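Local coordinates for protein probable serine protease HTRA3 (Homo sapiens, PDB 2P3W) that probably acts as a serine protease, and here contributes its PDZ domain, which binds the C-terminal end of peptide chains, at residues A[6-11]-A[46-51]; A[36-41]-A[56-61]. All blocks are in the same frame, centred on the assembly; numbering follows the deposited sequence.

Interaction 1. Residues A[6-11]-A[46-51]; sequences RFIGIR and SPSQRG
The segment corresponding to the carboxylate-binding loop of PDZ domains, F7-I8-G9-I10 in place of the GLGF motif, is here moored to the first turn of helix 47-51. The contact turns on I8 O, which accepts two bonds from S48. S48 N lies 3.0 Å from I8 O, nearly along the C=O axis, while S48 OG approaches I8 O to 2.7 Å from above the carbonyl plane. With S48 OG beside its own backbone N (chi1 -62°), the hydroxyl reaches the same oxygen as the N-H, and the helix N-terminus would be expected to polarise the carbonyl further. S46 caps the same turn: Q49 N donates to S46 OG at 3.1 Å, and that hydroxyl also bonds A43 O. G9, at phi 87°, brings its bare CA within 3.7 Å of S46 CB. P47 meets F7 at about a right angle, P47 CD lying 3.9 Å from F7 CE2, and P47 CG lies 3.6 Å from F7 O. I10 CG2 also comes 3.4 Å from S48 OG. Around the contact, I8 and I10 touch V77 and L73 of helix 70-79, while F7 and P47 touch strand 92-103.

Interaction 2. Residues A[36-41]-A[56-61]; sequences GIYVQE and GDIIVK
Antiparallel pairing of strands 37-41 and 58-61 ends in an offset: V39 is bonded to two successive residues, V39 N giving to D57 O (2.9 Å) and V39 O receiving from G56 N (2.8 Å). With G56 at phi 95° and psi -17°, this has the geometry of a G1 beta bulge at the entry to the second strand. Beyond it the register is regular. I37 and I59 form a hydrogen-bonded pair, I37 N to I59 O at 2.9 Å and I59 N to I37 O at 2.8 Å, the latter nearly straight at 170°; Y38 and I58 follow as the non-hydrogen-bonded pair.

On the Y38-I58 face, the tyrosine CG is anti to its backbone N, which brings the ring alongside G56, with Y38 CE1 3.6 Å from G56 CA. I58 CG1 meets the ring at its edge, near the ring plane, 4.1 Å from Y38 CD1. L19 and L23 of helix 17-26 also touch this ring. On the other face, V39 CG2 stands beside its own backbone N and crosses I59 obliquely, 3.9 Å from I59 CD1, while I37 and I59 abut through their CB atoms.

D57 turns its carboxylate elsewhere, to a bond from Q54 N and a salt bridge with R89 of the adjacent strand 83-89. The four hydrogen bonds between the segments are all backbone to backbone, which is consistent with a register fixed largely by main-chain bonding, with the apolar pairs packing on either face.

In the fold
The two contacts, with centres 13 Å apart, join through strand 10-14. R11, ending segment 6-11, meets a classic beta bulge at Q40 and E41: R11 O lies 2.9 Å from Q40 N and R11 N 2.9 Å from E41 O, both probable hydrogen bonds. In the core, I10 CD1 of interaction 1 packs 3.7 Å from I59 CD1 of interaction 2. Interaction 1 borders what is consistent with the peptide pocket: I8 and I10 touch V112, the last residue of the phage-derived FGRWV sequence that ends the second subunit, and R11 pairs with a strand of that chain. Of the residues of interaction 2, E41 is the one within reach of the second subunit, at its W111 and N45.

Interaction 1. Residues A[6-11]-A[46-51]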
loop_
_atom_site.group_PDB
_atom_site.type_symbol
_atom_site.label_atom_id
_atom_site.label_comp_id
_atom_site.label_asym_id
_atom_site.label_seq_id
_atom_site.Cartn_x
_atom_site.Cartn_y
_atom_site.Cartn_z
ATOM N N ARG A 6 -9.771 1.678 -8.597
ATOM C CA ARG A 6 -10.471 2.425 -7.540
ATOM C C ARG A 6 -9.858 1.964 -6.237
ATOM O O ARG A 6 -9.717 0.768 -6.002
ATOM C CB ARG A 6 -11.989 2.103 -7.517
ATOM C CG ARG A 6 -12.684 2.530 -8.768
ATOM C CD ARG A 6 -13.974 1.763 -9.084
ATOM N NE ARG A 6 -14.069 1.664 -10.541
ATOM C CZ ARG A 6 -14.397 2.679 -11.341
ATOM N NH1 ARG A 6 -14.753 3.857 -10.847
ATOM N NH2 ARG A 6 -14.359 2.512 -12.655
ATOM N N PHE A 7 -9.475 2.904 -5.383
ATOM C CA PHE A 7 -8.826 2.522 -4.149
ATOM C C PHE A 7 -9.120 3.484 -3.020
ATOM O O PHE A 7 -9.416 4.658 -3.229
ATOM C CB PHE A 7 -7.309 2.388 -4.346
ATOM C CG PHE A 7 -6.567 3.695 -4.464
ATOM C CD1 PHE A 7 -6.479 4.359 -5.683
ATOM C CD2 PHE A 7 -5.925 4.260 -3.359
ATOM C CE1 PHE A 7 -5.776 5.570 -5.776
ATOM C CE2 PHE A 7 -5.272 5.437 -3.446
ATOM C CZ PHE A 7 -5.185 6.102 -4.647
ATOM N N ILE A 8 -9.053 2.956 -1.797
ATOM C CA ILE A 8 -9.153 3.826 -0.621
ATOM C C ILE A 8 -7.870 3.965 0.202
ATOM O O ILE A 8 -7.768 4.883 1.018
ATOM C CB ILE A 8 -10.324 3.434 0.320
ATOM C CG1 ILE A 8 -10.189 2.012 0.856
ATOM C CG2 ILE A 8 -11.649 3.609 -0.437
ATOM C CD1 ILE A 8 -11.202 1.616 1.939
ATOM N N GLY A 9 -6.901 3.075 0.008
ATOM C CA GLY A 9 -5.607 3.239 0.637
ATOM C C GLY A 9 -5.448 2.668 2.036
ATOM O O GLY A 9 -4.826 3.295 2.906
ATOM N N ILE A 10 -5.979 1.468 2.254
ATOM C CA ILE A 10 -5.667 0.745 3.483
ATOM C C ILE A 10 -5.207 -0.657 3.165
ATOM O O ILE A 10 -5.633 -1.228 2.146
ATOM C CB ILE A 10 -6.859 0.709 4.458
ATOM C CG1 ILE A 10 -8.039 -0.040 3.874
ATOM C CG2 ILE A 10 -7.322 2.103 4.869
ATOM C CD1 ILE A 10 -9.109 -0.368 4.947
ATOM N N ARG A 11 -4.358 -1.209 4.044
ATOM C CA ARG A 11 -4.038 -2.634 4.010
ATOM C C ARG A 11 -4.906 -3.273 5.108
ATOM O O ARG A 11 -4.809 -2.917 6.275
ATOM C CB ARG A 11 -2.543 -2.879 4.192
ATOM C CG ARG A 11 -2.216 -4.375 4.158
ATOM C CD ARG A 11 -0.898 -4.692 3.514
ATOM N NE ARG A 11 0.244 -4.117 4.219
ATOM C CZ ARG A 11 0.755 -4.602 5.332
ATOM N NH1 ARG A 11 0.226 -5.668 5.893
ATOM N NH2 ARG A 11 1.825 -4.024 5.881
ATOM N N SER A 46 -3.863 9.108 0.358
ATOM C CA SER A 46 -5.014 8.314 -0.014
ATOM C C SER A 46 -6.319 8.877 0.556
ATOM O O SER A 46 -6.305 9.696 1.484
ATOM C CB SER A 46 -4.850 6.905 0.564
ATOM O OG SER A 46 -4.827 6.970 1.980
ATOM N N PRO A 47 -7.451 8.428 0.008
ATOM C CA PRO A 47 -8.743 8.791 0.599
ATOM C C PRO A 47 -8.825 8.509 2.104
ATOM O O PRO A 47 -9.382 9.317 2.846
ATOM C CB PRO A 47 -9.721 7.939 -0.179
ATOM C CG PRO A 47 -9.066 7.794 -1.498
ATOM C CD PRO A 47 -7.637 7.609 -1.201
ATOM N N SER A 48 -8.291 7.369 2.539
ATOM C CA SER A 48 -8.353 6.986 3.945
ATOM C C SER A 48 -7.497 7.919 4.838
ATOM O O SER A 48 -7.949 8.364 5.906
ATOM C CB SER A 48 -8.010 5.520 4.127
ATOM O OG SER A 48 -8.948 4.696 3.457
ATOM N N GLN A 49 -6.305 8.280 4.370
ATOM C CA GLN A 49 -5.479 9.224 5.116
ATOM C C GLN A 49 -6.156 10.605 5.193
ATOM O O GLN A 49 -6.299 11.203 6.273
ATOM C CB GLN A 49 -4.080 9.326 4.516
ATOM C CG GLN A 49 -3.151 10.236 5.307
ATOM C CD GLN A 49 -2.863 9.745 6.726
ATOM O OE1 GLN A 49 -2.708 8.541 6.974
ATOM N NE2 GLN A 49 -2.728 10.697 7.665
ATOM N N ARG A 50 -6.634 11.093 4.056
ATOM C CA ARG A 50 -7.275 12.412 4.008
ATOM C C ARG A 50 -8.548 12.456 4.862
ATOM O O ARG A 50 -8.892 13.487 5.456
ATOM C CB ARG A 50 -7.631 12.761 2.568
ATOM C CG ARG A 50 -6.429 12.994 1.658
ATOM C CD ARG A 50 -6.860 13.489 0.252
ATOM N NE ARG A 50 -7.643 12.579 -0.593
ATOM C CZ ARG A 50 -7.133 11.676 -1.445
ATOM N NH1 ARG A 50 -5.819 11.491 -1.529
ATOM N NH2 ARG A 50 -7.937 10.926 -2.201
ATOM N N GLY A 51 -9.233 11.317 4.915
ATOM C CA GLY A 51 -10.539 11.217 5.563
ATOM C C GLY A 51 -10.504 10.954 7.050
ATOM O O GLY A 51 -11.548 11.089 7.717
#

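Interaction 2. Residues A[36-41]-A[56-61]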
loop_
_atom_site.group_PDB
_atom_site.type_symbol
_atom_site.label_atom_id
_atom_site.label_comp_id
_atom_site.label_asym_id
_atom_site.label_seq_id
_atom_site.Cartn_x
_atom_site.Cartn_y
_atom_site.Cartn_z
ATOM N N GLY A 36 -15.388 -7.705 11.793
ATOM C CA GLY A 36 -15.085 -6.493 11.033
ATOM C C GLY A 36 -13.784 -6.618 10.240
ATOM O O GLY A 36 -13.247 -7.726 10.067
ATOM N N ILE A 37 -13.302 -5.472 9.776
ATOM C CA ILE A 37 -12.075 -5.375 8.998
ATOM C C ILE A 37 -11.050 -4.544 9.739
ATOM O O ILE A 37 -11.259 -3.358 9.991
ATOM C CB ILE A 37 -12.326 -4.688 7.631
ATOM C CG1 ILE A 37 -13.493 -5.348 6.866
ATOM C CG2 ILE A 37 -11.057 -4.677 6.826
ATOM C CD1 ILE A 37 -13.383 -6.790 6.709
ATOM N N TYR A 38 -9.916 -5.149 10.062
ATOM C CA TYR A 38 -8.849 -4.422 10.752
ATOM C C TYR A 38 -7.959 -3.620 9.802
ATOM O O TYR A 38 -7.525 -4.126 8.756
ATOM C CB TYR A 38 -8.021 -5.412 11.505
ATOM C CG TYR A 38 -6.920 -4.814 12.361
ATOM C CD1 TYR A 38 -7.206 -4.183 13.562
ATOM C CD2 TYR A 38 -5.608 -4.896 11.960
ATOM C CE1 TYR A 38 -6.183 -3.640 14.350
ATOM C CE2 TYR A 38 -4.573 -4.373 12.733
ATOM C CZ TYR A 38 -4.865 -3.739 13.919
ATOM O OH TYR A 38 -3.816 -3.230 14.678
ATOM N N VAL A 39 -7.674 -2.373 10.173
ATOM C CA VAL A 39 -6.809 -1.510 9.359
ATOM C C VAL A 39 -5.369 -1.686 9.835
ATOM O O VAL A 39 -4.931 -1.086 10.831
ATOM C CB VAL A 39 -7.225 -0.024 9.418
ATOM C CG1 VAL A 39 -6.316 0.839 8.525
ATOM C CG2 VAL A 39 -8.691 0.147 9.057
ATOM N N GLN A 40 -4.640 -2.532 9.103
ATOM C CA GLN A 40 -3.236 -2.798 9.403
ATOM C C GLN A 40 -2.361 -1.598 9.058
ATOM O O GLN A 40 -1.482 -1.248 9.832
ATOM C CB GLN A 40 -2.759 -4.062 8.672
ATOM C CG GLN A 40 -1.301 -4.436 8.894
ATOM C CD GLN A 40 -0.941 -4.830 10.309
ATOM O OE1 GLN A 40 -1.741 -5.413 11.021
ATOM N NE2 GLN A 40 0.316 -4.581 10.696
ATOM N N GLU A 41 -2.591 -0.989 7.896
ATOM C CA GLU A 41 -1.819 0.186 7.464
ATOM C C GLU A 41 -2.710 1.152 6.657
ATOM O O GLU A 41 -3.696 0.740 6.038
ATOM C CB GLU A 41 -0.624 -0.222 6.581
ATOM C CG GLU A 41 0.385 -1.177 7.178
ATOM C CD GLU A 41 1.133 -0.624 8.391
ATOM O OE1 GLU A 41 1.614 -1.474 9.193
ATOM O OE2 GLU A 41 1.242 0.627 8.544
ATOM N N GLY A 56 -5.078 0.479 13.185
ATOM C CA GLY A 56 -5.704 -0.031 14.392
ATOM C C GLY A 56 -7.227 0.090 14.370
ATOM O O GLY A 56 -7.905 -0.537 15.200
ATOM N N ASP A 57 -7.756 0.928 13.471
ATOM C CA ASP A 57 -9.202 1.127 13.330
ATOM C C ASP A 57 -9.839 -0.183 12.913
ATOM O O ASP A 57 -9.220 -0.985 12.207
ATOM C CB ASP A 57 -9.496 2.198 12.287
ATOM C CG ASP A 57 -9.334 3.603 12.803
ATOM O OD1 ASP A 57 -9.051 3.798 14.004
ATOM O OD2 ASP A 57 -9.558 4.523 11.978
ATOM N N ILE A 58 -11.050 -0.452 13.377
ATOM C CA ILE A 58 -11.815 -1.586 12.834
ATOM C C ILE A 58 -13.038 -1.060 12.096
ATOM O O ILE A 58 -13.860 -0.364 12.689
ATOM C CB ILE A 58 -12.220 -2.583 13.944
ATOM C CG1 ILE A 58 -10.986 -3.161 14.646
ATOM C CG2 ILE A 58 -13.060 -3.738 13.368
ATOM C CD1 ILE A 58 -11.233 -3.844 15.971
ATOM N N ILE A 59 -13.181 -1.436 10.829
ATOM C CA ILE A 59 -14.283 -1.007 9.983
ATOM C C ILE A 59 -15.360 -2.074 10.137
ATOM O O ILE A 59 -15.122 -3.265 9.875
ATOM C CB ILE A 59 -13.847 -0.817 8.501
ATOM C CG1 ILE A 59 -12.684 0.195 8.404
ATOM C CG2 ILE A 59 -15.031 -0.371 7.663
ATOM C CD1 ILE A 59 -12.031 0.268 7.068
ATOM N N VAL A 60 -16.542 -1.664 10.617
ATOM C CA VAL A 60 -17.619 -2.603 10.909
ATOM C C VAL A 60 -18.849 -2.540 9.992
ATOM O O VAL A 60 -19.576 -3.518 9.898
ATOM C CB VAL A 60 -18.033 -2.532 12.388
ATOM C CG1 VAL A 60 -16.821 -2.898 13.267
ATOM C CG2 VAL A 60 -18.559 -1.158 12.752
ATOM N N LYS A 61 -19.068 -1.415 9.311
ATOM C CA LYS A 61 -20.149 -1.286 8.347
ATOM C C LYS A 61 -19.744 -0.387 7.194
ATOM O O LYS A 61 -18.874 0.473 7.336
ATOM C CB LYS A 61 -21.402 -0.692 8.999
ATOM C CG LYS A 61 -22.064 -1.603 10.000
ATOM C CD LYS A 61 -23.452 -1.079 10.397
ATOM C CE LYS A 61 -24.188 -2.092 11.269
ATOM N NZ LYS A 61 -24.666 -3.268 10.469
#